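Local coordinates for glycerophosphoryl diester phosphodiesterase (Parabacteroides distasonis, PDB 3MZ2), which probably hydrolyses glycerophosphodiesters, releasing an alcohol and glycerol 3-phosphate, at residues Glu54-Leu57 with Pro61-Phe64; Phe64-Arg69 with Pro120-Ala125; Leu78-Asp81 with Glu85-Ser88; Gln149-Met154 with Val160-His165; Ile263-Asp266 with Glu270-Glu273. All coordinates share one frame; numbering follows the deposited sequence.

Contact 1 (Glu54-Leu57 with Pro61-Phe64)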
# COMPACT_ATOMS: atom_id res chain seq x y z
N GLU A 54 -8.47 -21.49 -13.12
CA GLU A 54 -8.72 -22.82 -13.70
C GLU A 54 -8.25 -22.93 -15.17
O GLU A 54 -7.61 -23.94 -15.58
CB GLU A 54 -10.23 -23.13 -13.61
CG GLU A 54 -10.74 -23.23 -12.20
CD GLU A 54 -12.26 -23.05 -12.04
OE1 GLU A 54 -13.00 -23.06 -13.06
OE2 GLU A 54 -12.70 -22.88 -10.86
N ASN A 55 -8.56 -21.90 -15.94
CA ASN A 55 -8.10 -21.81 -17.33
C ASN A 55 -6.58 -21.85 -17.41
O ASN A 55 -6.02 -22.63 -18.19
CB ASN A 55 -8.60 -20.51 -17.97
CG ASN A 55 -8.27 -20.44 -19.47
OD1 ASN A 55 -8.68 -21.31 -20.23
ND2 ASN A 55 -7.58 -19.38 -19.89
N THR A 56 -5.90 -21.07 -16.60
CA THR A 56 -4.45 -21.11 -16.64
C THR A 56 -3.90 -22.51 -16.35
O THR A 56 -3.03 -22.97 -17.06
CB THR A 56 -3.82 -20.10 -15.65
OG1 THR A 56 -4.22 -18.77 -16.01
CG2 THR A 56 -2.28 -20.14 -15.64
N LEU A 57 -4.38 -23.19 -15.32
CA LEU A 57 -3.93 -24.56 -15.04
C LEU A 57 -4.17 -25.58 -16.15
O LEU A 57 -3.45 -26.58 -16.24
CB LEU A 57 -4.52 -25.07 -13.75
CG LEU A 57 -4.10 -24.33 -12.49
CD1 LEU A 57 -4.61 -25.10 -11.30
CD2 LEU A 57 -2.59 -24.09 -12.38
N PRO A 61 1.22 -25.64 -15.26
CA PRO A 61 1.27 -25.46 -13.81
C PRO A 61 1.62 -24.03 -13.48
O PRO A 61 2.39 -23.41 -14.21
CB PRO A 61 2.40 -26.41 -13.37
CG PRO A 61 3.17 -26.66 -14.55
CD PRO A 61 2.32 -26.49 -15.74
N ALA A 62 1.03 -23.48 -12.42
CA ALA A 62 1.33 -22.13 -12.02
C ALA A 62 0.88 -21.95 -10.57
O ALA A 62 0.05 -22.69 -10.07
CB ALA A 62 0.60 -21.12 -12.93
N THR A 63 1.46 -20.94 -9.92
CA THR A 63 0.97 -20.35 -8.70
C THR A 63 0.21 -19.09 -9.07
O THR A 63 0.27 -18.65 -10.22
CB THR A 63 2.09 -19.98 -7.74
OG1 THR A 63 3.01 -19.13 -8.42
CG2 THR A 63 2.82 -21.26 -7.27
N PHE A 64 -0.57 -18.57 -8.14
CA PHE A 64 -1.39 -17.37 -8.41
C PHE A 64 -1.19 -16.32 -7.32
O PHE A 64 -1.47 -16.56 -6.16
CB PHE A 64 -2.88 -17.76 -8.54
CG PHE A 64 -3.14 -18.73 -9.68
CD1 PHE A 64 -3.05 -18.28 -10.96
CD2 PHE A 64 -3.34 -20.05 -9.46
CE1 PHE A 64 -3.27 -19.14 -12.04
CE2 PHE A 64 -3.54 -20.93 -10.53
CZ PHE A 64 -3.46 -20.47 -11.84

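Contact 2 (Phe64-Arg69 with Pro120-Ala125)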
# COMPACT_ATOMS: atom_id res chain seq x y z
N PHE A 64 -0.57 -18.57 -8.14
CA PHE A 64 -1.39 -17.37 -8.41
C PHE A 64 -1.19 -16.32 -7.32
O PHE A 64 -1.47 -16.56 -6.16
CB PHE A 64 -2.88 -17.76 -8.54
CG PHE A 64 -3.14 -18.73 -9.68
CD1 PHE A 64 -3.05 -18.28 -10.96
CD2 PHE A 64 -3.34 -20.05 -9.46
CE1 PHE A 64 -3.27 -19.14 -12.04
CE2 PHE A 64 -3.54 -20.93 -10.53
CZ PHE A 64 -3.46 -20.47 -11.84
N GLU A 65 -0.81 -15.13 -7.76
CA GLU A 65 -0.67 -13.97 -6.90
C GLU A 65 -2.01 -13.24 -6.98
O GLU A 65 -2.50 -12.98 -8.07
CB GLU A 65 0.46 -13.11 -7.45
CG GLU A 65 0.72 -11.91 -6.58
CD GLU A 65 0.02 -10.65 -7.00
OE1 GLU A 65 -0.66 -10.60 -8.04
OE2 GLU A 65 0.18 -9.67 -6.23
N ILE A 66 -2.65 -12.97 -5.84
CA ILE A 66 -4.00 -12.46 -5.82
C ILE A 66 -4.11 -11.27 -4.86
O ILE A 66 -3.22 -11.02 -4.02
CB ILE A 66 -5.00 -13.61 -5.47
CG1 ILE A 66 -4.71 -14.21 -4.10
CG2 ILE A 66 -4.91 -14.70 -6.56
CD1 ILE A 66 -5.66 -15.34 -3.62
N ASP A 67 -5.24 -10.55 -4.98
CA ASP A 67 -5.46 -9.27 -4.31
C ASP A 67 -6.65 -9.31 -3.33
O ASP A 67 -7.78 -8.96 -3.70
CB ASP A 67 -5.73 -8.17 -5.38
CG ASP A 67 -4.57 -8.02 -6.34
OD1 ASP A 67 -3.49 -7.63 -5.86
OD2 ASP A 67 -4.75 -8.27 -7.55
N PRO A 68 -6.41 -9.72 -2.07
CA PRO A 68 -7.47 -9.74 -1.05
C PRO A 68 -7.80 -8.34 -0.56
O PRO A 68 -6.91 -7.52 -0.32
CB PRO A 68 -6.89 -10.59 0.09
CG PRO A 68 -5.53 -10.97 -0.29
CD PRO A 68 -5.14 -10.22 -1.53
N ARG A 69 -9.09 -8.04 -0.49
CA ARG A 69 -9.55 -6.79 0.06
C ARG A 69 -10.97 -6.95 0.63
O ARG A 69 -11.64 -7.95 0.43
CB ARG A 69 -9.53 -5.65 -0.98
CG ARG A 69 -10.47 -5.82 -2.12
CD ARG A 69 -10.68 -4.53 -2.94
NE ARG A 69 -9.45 -3.89 -3.46
CZ ARG A 69 -8.94 -2.77 -2.99
NH1 ARG A 69 -9.47 -2.16 -1.94
NH2 ARG A 69 -7.84 -2.29 -3.54
N PRO A 120 -14.84 -13.34 -6.54
CA PRO A 120 -14.78 -14.49 -5.62
C PRO A 120 -14.31 -14.07 -4.23
O PRO A 120 -13.64 -13.06 -4.07
CB PRO A 120 -13.70 -15.37 -6.22
CG PRO A 120 -12.75 -14.41 -6.84
CD PRO A 120 -13.61 -13.26 -7.37
N THR A 121 -14.65 -14.87 -3.22
CA THR A 121 -14.05 -14.67 -1.90
C THR A 121 -12.66 -15.30 -1.86
O THR A 121 -12.37 -16.27 -2.59
CB THR A 121 -14.87 -15.28 -0.76
OG1 THR A 121 -14.93 -16.68 -0.93
CG2 THR A 121 -16.26 -14.65 -0.64
N LEU A 122 -11.81 -14.80 -0.98
CA LEU A 122 -10.55 -15.44 -0.67
C LEU A 122 -10.76 -16.85 -0.16
O LEU A 122 -10.03 -17.78 -0.55
CB LEU A 122 -9.70 -14.60 0.32
CG LEU A 122 -8.44 -15.30 0.80
CD1 LEU A 122 -7.46 -15.60 -0.37
CD2 LEU A 122 -7.75 -14.51 1.93
N GLU A 123 -11.78 -17.06 0.68
CA GLU A 123 -12.08 -18.38 1.18
C GLU A 123 -12.34 -19.39 0.06
O GLU A 123 -11.83 -20.51 0.08
CB GLU A 123 -13.29 -18.32 2.09
CG GLU A 123 -13.61 -19.65 2.77
CD GLU A 123 -12.50 -20.12 3.70
OE1 GLU A 123 -11.67 -19.29 4.14
OE2 GLU A 123 -12.47 -21.34 4.02
N GLU A 124 -13.16 -19.00 -0.92
CA GLU A 124 -13.43 -19.90 -2.06
C GLU A 124 -12.15 -20.25 -2.79
O GLU A 124 -11.96 -21.41 -3.20
CB GLU A 124 -14.41 -19.27 -3.06
CG GLU A 124 -14.58 -20.05 -4.37
CD GLU A 124 -15.47 -19.32 -5.35
OE1 GLU A 124 -15.68 -18.10 -5.16
OE2 GLU A 124 -15.95 -19.96 -6.30
N ALA A 125 -11.24 -19.27 -2.94
CA ALA A 125 -10.01 -19.50 -3.64
C ALA A 125 -9.08 -20.45 -2.88
O ALA A 125 -8.47 -21.35 -3.47
CB ALA A 125 -9.30 -18.15 -3.93

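Contact 3 (Leu78-Asp81 with Glu85-Ser88). With SO4 (sulfate ion), chain C.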
# COMPACT_ATOMS: atom_id res chain seq x y z
N LEU A 78 -11.41 -11.10 -3.71
CA LEU A 78 -10.25 -10.88 -4.56
C LEU A 78 -10.64 -9.83 -5.59
O LEU A 78 -11.53 -10.08 -6.38
CB LEU A 78 -9.88 -12.16 -5.30
CG LEU A 78 -9.64 -13.36 -4.40
CD1 LEU A 78 -9.13 -14.56 -5.18
CD2 LEU A 78 -8.72 -13.05 -3.26
N PHE A 79 -9.95 -8.70 -5.57
CA PHE A 79 -10.23 -7.60 -6.47
C PHE A 79 -9.09 -6.57 -6.32
O PHE A 79 -8.84 -6.09 -5.20
CB PHE A 79 -11.58 -6.93 -6.12
CG PHE A 79 -12.12 -6.10 -7.22
CD1 PHE A 79 -12.87 -6.68 -8.24
CD2 PHE A 79 -11.85 -4.74 -7.28
CE1 PHE A 79 -13.34 -5.94 -9.28
CE2 PHE A 79 -12.32 -4.00 -8.34
CZ PHE A 79 -13.07 -4.60 -9.32
N HIS A 80 -8.43 -6.22 -7.41
CA HIS A 80 -7.22 -5.39 -7.29
C HIS A 80 -7.47 -3.91 -6.96
O HIS A 80 -6.89 -3.38 -6.03
CB HIS A 80 -6.37 -5.49 -8.56
CG HIS A 80 -5.14 -4.63 -8.50
ND1 HIS A 80 -5.16 -3.30 -8.90
CD2 HIS A 80 -3.91 -4.84 -7.98
CE1 HIS A 80 -3.96 -2.77 -8.69
NE2 HIS A 80 -3.18 -3.69 -8.15
N ASP A 81 -8.29 -3.26 -7.77
CA ASP A 81 -8.42 -1.79 -7.76
C ASP A 81 -9.26 -1.25 -6.62
O ASP A 81 -10.11 -1.96 -6.05
CB ASP A 81 -9.05 -1.27 -9.05
CG ASP A 81 -8.21 -1.51 -10.28
OD1 ASP A 81 -7.00 -1.86 -10.18
OD2 ASP A 81 -8.77 -1.37 -11.38
N GLU A 85 -14.77 -0.04 -11.67
CA GLU A 85 -14.97 0.14 -13.12
C GLU A 85 -14.06 -0.61 -14.08
O GLU A 85 -14.55 -1.09 -15.10
CB GLU A 85 -14.94 1.63 -13.55
CG GLU A 85 -16.11 2.44 -13.04
CD GLU A 85 -15.90 3.02 -11.64
OE1 GLU A 85 -14.84 2.74 -11.02
OE2 GLU A 85 -16.80 3.75 -11.16
N ARG A 86 -12.75 -0.73 -13.80
CA ARG A 86 -11.86 -1.38 -14.76
C ARG A 86 -12.15 -2.88 -15.00
O ARG A 86 -12.18 -3.33 -16.15
CB ARG A 86 -10.37 -1.18 -14.36
CG ARG A 86 -9.37 -1.70 -15.43
CD ARG A 86 -7.91 -1.48 -15.00
NE ARG A 86 -7.62 -2.21 -13.77
CZ ARG A 86 -7.13 -3.45 -13.69
NH1 ARG A 86 -6.77 -4.13 -14.78
NH2 ARG A 86 -6.96 -3.99 -12.50
N THR A 87 -12.34 -3.66 -13.94
CA THR A 87 -12.46 -5.10 -14.12
C THR A 87 -13.83 -5.63 -13.70
O THR A 87 -13.99 -6.84 -13.47
CB THR A 87 -11.36 -5.85 -13.36
OG1 THR A 87 -11.56 -5.66 -11.96
CG2 THR A 87 -9.97 -5.34 -13.77
N SER A 88 -14.82 -4.73 -13.64
CA SER A 88 -16.24 -5.12 -13.45
C SER A 88 -17.22 -4.11 -14.09
O SER A 88 -16.84 -3.00 -14.48
CB SER A 88 -16.59 -5.26 -11.96
OG SER A 88 -16.84 -3.99 -11.36
S SO4 C . 0.26 -5.01 -8.89
O1 SO4 C . -0.86 -5.94 -8.84
O2 SO4 C . 1.49 -5.78 -8.70
O3 SO4 C . 0.34 -4.29 -10.18
O4 SO4 C . 0.01 -3.96 -7.87
O HOH W 1 -9.45 -4.47 -10.24
O HOH W 2 -11.16 0.44 -11.82
O HOH W 3 -11.57 -2.34 -11.27

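Contact 4 (Gln149-Met154 with Val160-His165)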
# COMPACT_ATOMS: atom_id res chain seq x y z
N GLN A 149 -3.97 -14.79 10.94
CA GLN A 149 -4.89 -15.69 11.64
C GLN A 149 -5.69 -16.57 10.67
O GLN A 149 -5.94 -17.76 10.96
CB GLN A 149 -5.83 -14.89 12.52
CG GLN A 149 -5.09 -14.28 13.73
CD GLN A 149 -5.85 -13.14 14.39
OE1 GLN A 149 -6.80 -12.58 13.83
NE2 GLN A 149 -5.41 -12.78 15.61
N LEU A 150 -6.11 -16.02 9.54
CA LEU A 150 -6.89 -16.80 8.57
C LEU A 150 -6.07 -17.99 8.08
O LEU A 150 -6.56 -19.10 8.04
CB LEU A 150 -7.31 -15.96 7.37
CG LEU A 150 -8.21 -16.69 6.34
CD1 LEU A 150 -9.50 -17.19 6.97
CD2 LEU A 150 -8.52 -15.73 5.18
N ILE A 151 -4.82 -17.74 7.67
CA ILE A 151 -3.98 -18.84 7.14
C ILE A 151 -3.70 -19.90 8.24
O ILE A 151 -3.80 -21.12 8.01
CB ILE A 151 -2.66 -18.31 6.57
CG1 ILE A 151 -2.96 -17.41 5.38
CG2 ILE A 151 -1.76 -19.46 6.12
CD1 ILE A 151 -1.70 -16.59 4.87
N THR A 152 -3.38 -19.43 9.46
CA THR A 152 -3.08 -20.29 10.56
C THR A 152 -4.29 -21.11 10.97
O THR A 152 -4.21 -22.34 11.14
CB THR A 152 -2.52 -19.54 11.77
OG1 THR A 152 -1.37 -18.81 11.34
CG2 THR A 152 -2.10 -20.52 12.92
N ASP A 153 -5.44 -20.44 11.12
CA ASP A 153 -6.67 -21.12 11.58
C ASP A 153 -7.12 -22.20 10.59
O ASP A 153 -7.67 -23.23 10.97
CB ASP A 153 -7.84 -20.14 11.72
CG ASP A 153 -7.70 -19.13 12.90
OD1 ASP A 153 -6.75 -19.18 13.71
OD2 ASP A 153 -8.58 -18.26 12.98
N MSE A 154 -6.84 -21.98 9.30
CA MSE A 154 -7.26 -22.85 8.19
C MSE A 154 -6.22 -23.94 7.91
O MSE A 154 -6.45 -24.81 7.05
CB MSE A 154 -7.45 -22.04 6.89
CG MSE A 154 -8.59 -21.04 6.94
SE MSE A 154 -8.97 -20.25 5.22
CE MSE A 154 -9.67 -21.84 4.30
N VAL A 160 -0.80 -21.26 0.92
CA VAL A 160 -1.12 -19.81 0.89
C VAL A 160 0.10 -19.07 1.44
O VAL A 160 0.40 -19.17 2.63
CB VAL A 160 -2.39 -19.48 1.71
CG1 VAL A 160 -2.76 -17.96 1.58
CG2 VAL A 160 -3.57 -20.38 1.33
N MSE A 161 0.82 -18.38 0.56
CA MSE A 161 2.04 -17.64 0.90
C MSE A 161 1.70 -16.18 1.10
O MSE A 161 0.65 -15.72 0.60
CB MSE A 161 3.10 -17.74 -0.21
CG MSE A 161 3.63 -19.12 -0.36
SE MSE A 161 4.60 -19.39 -2.03
CE MSE A 161 6.05 -18.08 -1.85
N ILE A 162 2.59 -15.46 1.77
CA ILE A 162 2.35 -14.04 2.08
C ILE A 162 3.43 -13.19 1.42
O ILE A 162 4.60 -13.47 1.56
CB ILE A 162 2.38 -13.80 3.61
CG1 ILE A 162 1.35 -14.71 4.30
CG2 ILE A 162 2.09 -12.30 3.93
CD1 ILE A 162 1.60 -14.90 5.84
N THR A 163 3.02 -12.15 0.69
CA THR A 163 3.95 -11.22 0.09
C THR A 163 4.35 -10.22 1.16
O THR A 163 3.48 -9.66 1.83
CB THR A 163 3.34 -10.46 -1.11
OG1 THR A 163 2.94 -11.41 -2.09
CG2 THR A 163 4.42 -9.50 -1.72
N VAL A 164 5.66 -10.03 1.30
CA VAL A 164 6.23 -9.08 2.27
C VAL A 164 7.22 -8.20 1.56
O VAL A 164 7.96 -8.68 0.65
CB VAL A 164 6.91 -9.81 3.46
CG1 VAL A 164 5.83 -10.55 4.32
CG2 VAL A 164 8.02 -10.76 3.02
N HIS A 165 7.20 -6.92 1.92
CA HIS A 165 8.02 -5.94 1.25
C HIS A 165 9.38 -5.70 1.92
O HIS A 165 10.27 -5.10 1.32
CB HIS A 165 7.27 -4.62 1.08
CG HIS A 165 6.06 -4.73 0.21
ND1 HIS A 165 4.92 -3.98 0.44
CD2 HIS A 165 5.79 -5.53 -0.85
CE1 HIS A 165 4.02 -4.29 -0.48
NE2 HIS A 165 4.52 -5.22 -1.28

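Contact 5 (Ile263-Asp266 with Glu270-Glu273)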
# COMPACT_ATOMS: atom_id res chain seq x y z
N ILE A 263 8.85 -16.64 -13.56
CA ILE A 263 8.24 -15.45 -14.22
C ILE A 263 6.83 -15.25 -13.69
O ILE A 263 5.99 -16.19 -13.78
CB ILE A 263 8.21 -15.61 -15.73
CG1 ILE A 263 9.63 -15.54 -16.26
CG2 ILE A 263 7.37 -14.49 -16.35
CD1 ILE A 263 9.77 -15.98 -17.74
N GLU A 264 6.58 -14.09 -13.10
CA GLU A 264 5.21 -13.64 -12.78
C GLU A 264 4.69 -12.76 -13.90
O GLU A 264 5.34 -11.77 -14.27
CB GLU A 264 5.15 -12.87 -11.47
CG GLU A 264 3.75 -12.39 -11.11
CD GLU A 264 3.77 -11.36 -10.01
OE1 GLU A 264 4.24 -10.22 -10.22
OE2 GLU A 264 3.33 -11.69 -8.92
N SER A 265 3.51 -13.10 -14.42
CA SER A 265 3.00 -12.49 -15.64
C SER A 265 1.51 -12.38 -15.65
O SER A 265 0.80 -13.28 -15.10
CB SER A 265 3.51 -13.31 -16.84
OG SER A 265 3.03 -12.87 -18.09
N ASP A 266 0.99 -11.34 -16.32
CA ASP A 266 -0.43 -11.24 -16.61
C ASP A 266 -0.81 -12.22 -17.73
O ASP A 266 -1.98 -12.44 -17.95
CB ASP A 266 -0.84 -9.81 -17.05
CG ASP A 266 -0.87 -8.83 -15.90
OD1 ASP A 266 -1.19 -9.24 -14.79
OD2 ASP A 266 -0.55 -7.63 -16.13
N GLU A 270 0.90 -17.50 -22.22
CA GLU A 270 1.90 -17.14 -23.23
C GLU A 270 3.29 -17.46 -22.73
O GLU A 270 4.17 -17.90 -23.51
CB GLU A 270 1.82 -15.65 -23.57
CG GLU A 270 0.66 -15.26 -24.39
CD GLU A 270 0.77 -13.81 -24.91
OE1 GLU A 270 1.87 -13.35 -25.24
OE2 GLU A 270 -0.26 -13.14 -24.96
N VAL A 271 3.54 -17.22 -21.43
CA VAL A 271 4.83 -17.54 -20.84
C VAL A 271 5.09 -19.04 -21.00
O VAL A 271 6.17 -19.44 -21.46
CB VAL A 271 4.95 -17.12 -19.36
CG1 VAL A 271 6.33 -17.53 -18.82
CG2 VAL A 271 4.82 -15.62 -19.25
N ALA A 272 4.09 -19.84 -20.67
CA ALA A 272 4.21 -21.30 -20.79
C ALA A 272 4.54 -21.73 -22.19
O ALA A 272 5.43 -22.53 -22.42
CB ALA A 272 2.92 -21.99 -20.33
N GLU A 273 3.79 -21.23 -23.18
CA GLU A 273 4.07 -21.56 -24.58
C GLU A 273 5.47 -21.13 -25.01
O GLU A 273 6.16 -21.88 -25.72
CB GLU A 273 2.96 -21.02 -25.50
CG GLU A 273 1.64 -21.71 -25.15
CD GLU A 273 0.45 -21.39 -26.01
OE1 GLU A 273 0.61 -20.66 -27.02
OE2 GLU A 273 -0.66 -21.93 -25.67

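Contact 1 (Glu54-Leu57 with Pro61-Phe64)
Thr-56, which meets Phe-64 and Ala-62 across this contact, has its hydroxyl OG1 engaged within its own helix, in a hydrogen bond to the carbonyl O of Thr-52 one turn earlier. Its chi1 of -61° sets OG1 beside the backbone N and CG2 anti to it. The polar group is thereby tied back along the helix, while CB and the methyl serve the packing. Between the two segments the joining is wholly apolar and buries 223 Å² in all. Thr-56 and Phe-64 approach from opposite directions, and CB of Thr-56 lies in the ring plane at the edge, 3.8 Å from CE1 of Phe-64. Leu-57 takes the next part of the same rim: its CG is also in plane at the edge, 4.0 Å from CE2 of Phe-64. The far end of the ring thus sits in the notch between two successive helix residues. CD2 of Leu-57 lies between CZ of Phe-64, at 3.8 Å, and the backbone N of Ala-62, at 3.7 Å. Beside the ring, the Ala-62 methyl CB comes 4.1 Å from CG2 of Thr-56. Phe-64 also meets the ring of Phe-53, with the planes about 35° apart. The contact forms the second half of the crossover from strand 33-36 through helix 50-59 to strand 63-70. Trp-128 of helix 122-129 packs on Leu-57, Pro-268 of helix 268-275 touches Thr-56, and the backbone of Phe-64 pairs with strand 135-137.

Contact 2 (Phe64-Arg69 with Pro120-Ala125)
Leu-122 is the residue of 120-125 that reaches Ile-66 and Pro-68, and the residues before it set up the helix that carries it. Pro-120 brings the chain in, its backbone bonded to Leu-78. Thr-121 is the N-cap: its OG1 accepts from the backbone N of Glu-124 at 2.9 Å, with an N-H...O angle of 162°, and its O takes the first helical bond, from Ala-125 N at 3.2 Å. Next comes Leu-122, with CG anti to the backbone N (chi1 174°), which carries its two methyls to different residues of the strand. CD1 of Leu-122 lies 3.7 Å from CD1 of Ile-66; the two side chains cross at about a right angle and meet through these terminal methyls. Ile-66 holds CG1 in the crowded position between backbone N and carbonyl carbon (chi1 61°), and from there its extended chain carries CD1 to the leucine. CD2 of Leu-122 is 4.4 Å from CB of Pro-68, a looser touch. Ala-125 directs its CB toward the strand. The interface buries 131 Å² in all. Other elements touch the same side chains: Leu-78 of strand 76-78 meets both Ile-66 and Ala-125, Leu-137 of strand 135-137 packs on Ile-66 and Leu-122, and Phe-53 of helix 50-59 packs on Ile-66, so helix 122-129 lies over strand 63-70 in a shared apolar layer.

Contact 3 (Leu78-Asp81 with Glu85-Ser88)
Asp-81 and Arg-86 stand behind an anion pocket, where a sulfate, probably from the crystallisation liquor, is bonded to His-80, Arg-38 and His-37. His-80 gives NE2 to O4 of the sulfate at 3.2 Å, and on its other side ND1 donates to OD1 of Asp-81 at 2.7 Å. That second bond is nearly straight (166°), lies in the imidazole plane and reaches OD1 on its anti side; together with the NE2 bond across the ring, it helps to hold the ring's rotation. Asp-81 is itself held from the second shell. Arg-86 grips it side-on: NE meets the syn lone pair of OD2 at 2.8 Å, while NH2 reaches OD1 at 3.1 Å from above the carboxylate plane. The grip is therefore twisted, with carboxylate and guanidinium planes 52° apart, and OD1 serves two donors. Two waters extend it, each bonded to OD2 of Asp-81, one also to the N of Arg-86 and the other to the N of Thr-87. Thr-87 OG1 lies 3.2 Å from both CE1 and CZ of Phe-79, and a third water joins OG1 to the N of Asp-81. NH1 of Arg-86 forms a salt bridge with OE2 of Glu-47, and Asp-82 of the second subunit packs on His-80. The arrangement, with an anion-binding histidine backed by a carboxylate in the long excursion after the second barrel strand, is consistent with the phosphate site of glycerophosphodiester phosphodiesterases.

Contact 4 (Gln149-Met154 with Val160-His165)
Ile-151 is the sole residue of helix segment 149-154 to meet the strand, and its conformation explains how it touches both Val-160 and Ile-162. CG1 stands anti to the carbonyl carbon (chi1 -64°) and the chain then runs on extended (chi2 169°), which carries CD1 well out from the helix. There the methyl rests between two strand side chains: CD1 of Ile-151 is 3.6 Å from CG1 of Ile-162 and 3.7 Å from CG1 of Val-160. The contact with Ile-162 is broadened by its own CD1, which lies 3.8 Å from CD1 of Ile-151. Val-160 holds CG1 anti to its backbone N (chi1 -176°), and this is the methyl it offers the helix, 3.8 Å from CG1 of Ile-151. In both pairs the side chains run at an oblique angle to each other, and CG1 and CD1 of Ile-151 both rest against CG1 of Val-160. Its other branch, CG2, approaches the carbonyl O of Val-160 at 4.1 Å. Loss of the CG1-CD1 arm, as with an alanine here, would probably open a gap between helix and strand and leave Val-160 and Ile-162 without their shared partner. Leu-137 touches both Ile-151 and Val-160, and Phe-180 adjoins Ile-151. Val-160 and Ile-162 face the helix while selenomethionine Met-161 between them points away, an arrangement typical of a beta-alpha-beta unit of a TIM barrel, made here by strand 135-137, helix 144-153 and strand 160-164.

Contact 5 (Ile263-Asp266 with Glu270-Glu273)
No flat group of the two segments presents a face or an edge where Val-271 meets Ile-263 and Ser-265; the meeting is made by branched methyls and one hydroxymethyl group. Within 270-273, Val-271 is the residue that meets the strand segment, and it does so with a separate methyl for each partner. Its CG1 is anti to the backbone N (chi1 178°) and faces Ile-263, lying 3.9 Å from CD1 and 4.1 Å from CG2 of that residue. The two side chains meet obliquely, and CG2 of Val-271 comes 4.0 Å from CG2 of Ile-263, so the valine fork engages the branching part of the isoleucine as well as its end. CG2 then goes on to Ser-265, where it touches CB at 3.6 Å and OG at 3.5 Å. If Val-271 gave way to an alanine, both methyls of the fork would be missing, which would probably leave a gap beside CD1 of Ile-263 and next to the Ser-265 side chain. Tyr-252 of helix 245-257 touches both Ser-265 and Val-271, while Ile-34 of strand 33-36 lies against the valine. Ser-265 OG is bonded to Asp-240 OD1 and to the backbone N of Arg-267. The chemistry implies a division of labour: the valine needs only to pack, since the buried hydroxyl beside it is satisfied by other partners, and the joining of 263-266 to 270-273 rests on shape rather than on polar bonds.

Overall arrangement
All five contacts are buried. Contacts 1, 2, 4 and 5 are apolar strand-helix junctions of the barrel wall, their centres 10 to 13 Å from the centre of the chain, whereas contact 3 lies farthest out, about 17 Å between centres, and is built from charge, water and a bound anion. Contact 3 is also the one of the five approached by the second subunit. Contacts 1 and 2 share Phe-64 and use strand 63-70 for different helices. Contacts 4 and 5 lie on opposite sides of the chain's centre, about 24 Å apart between contact centres. The polar end of strand 63-70 links contact 2 to contact 3, with Arg-69 NE 2.9 Å from Phe-79 O.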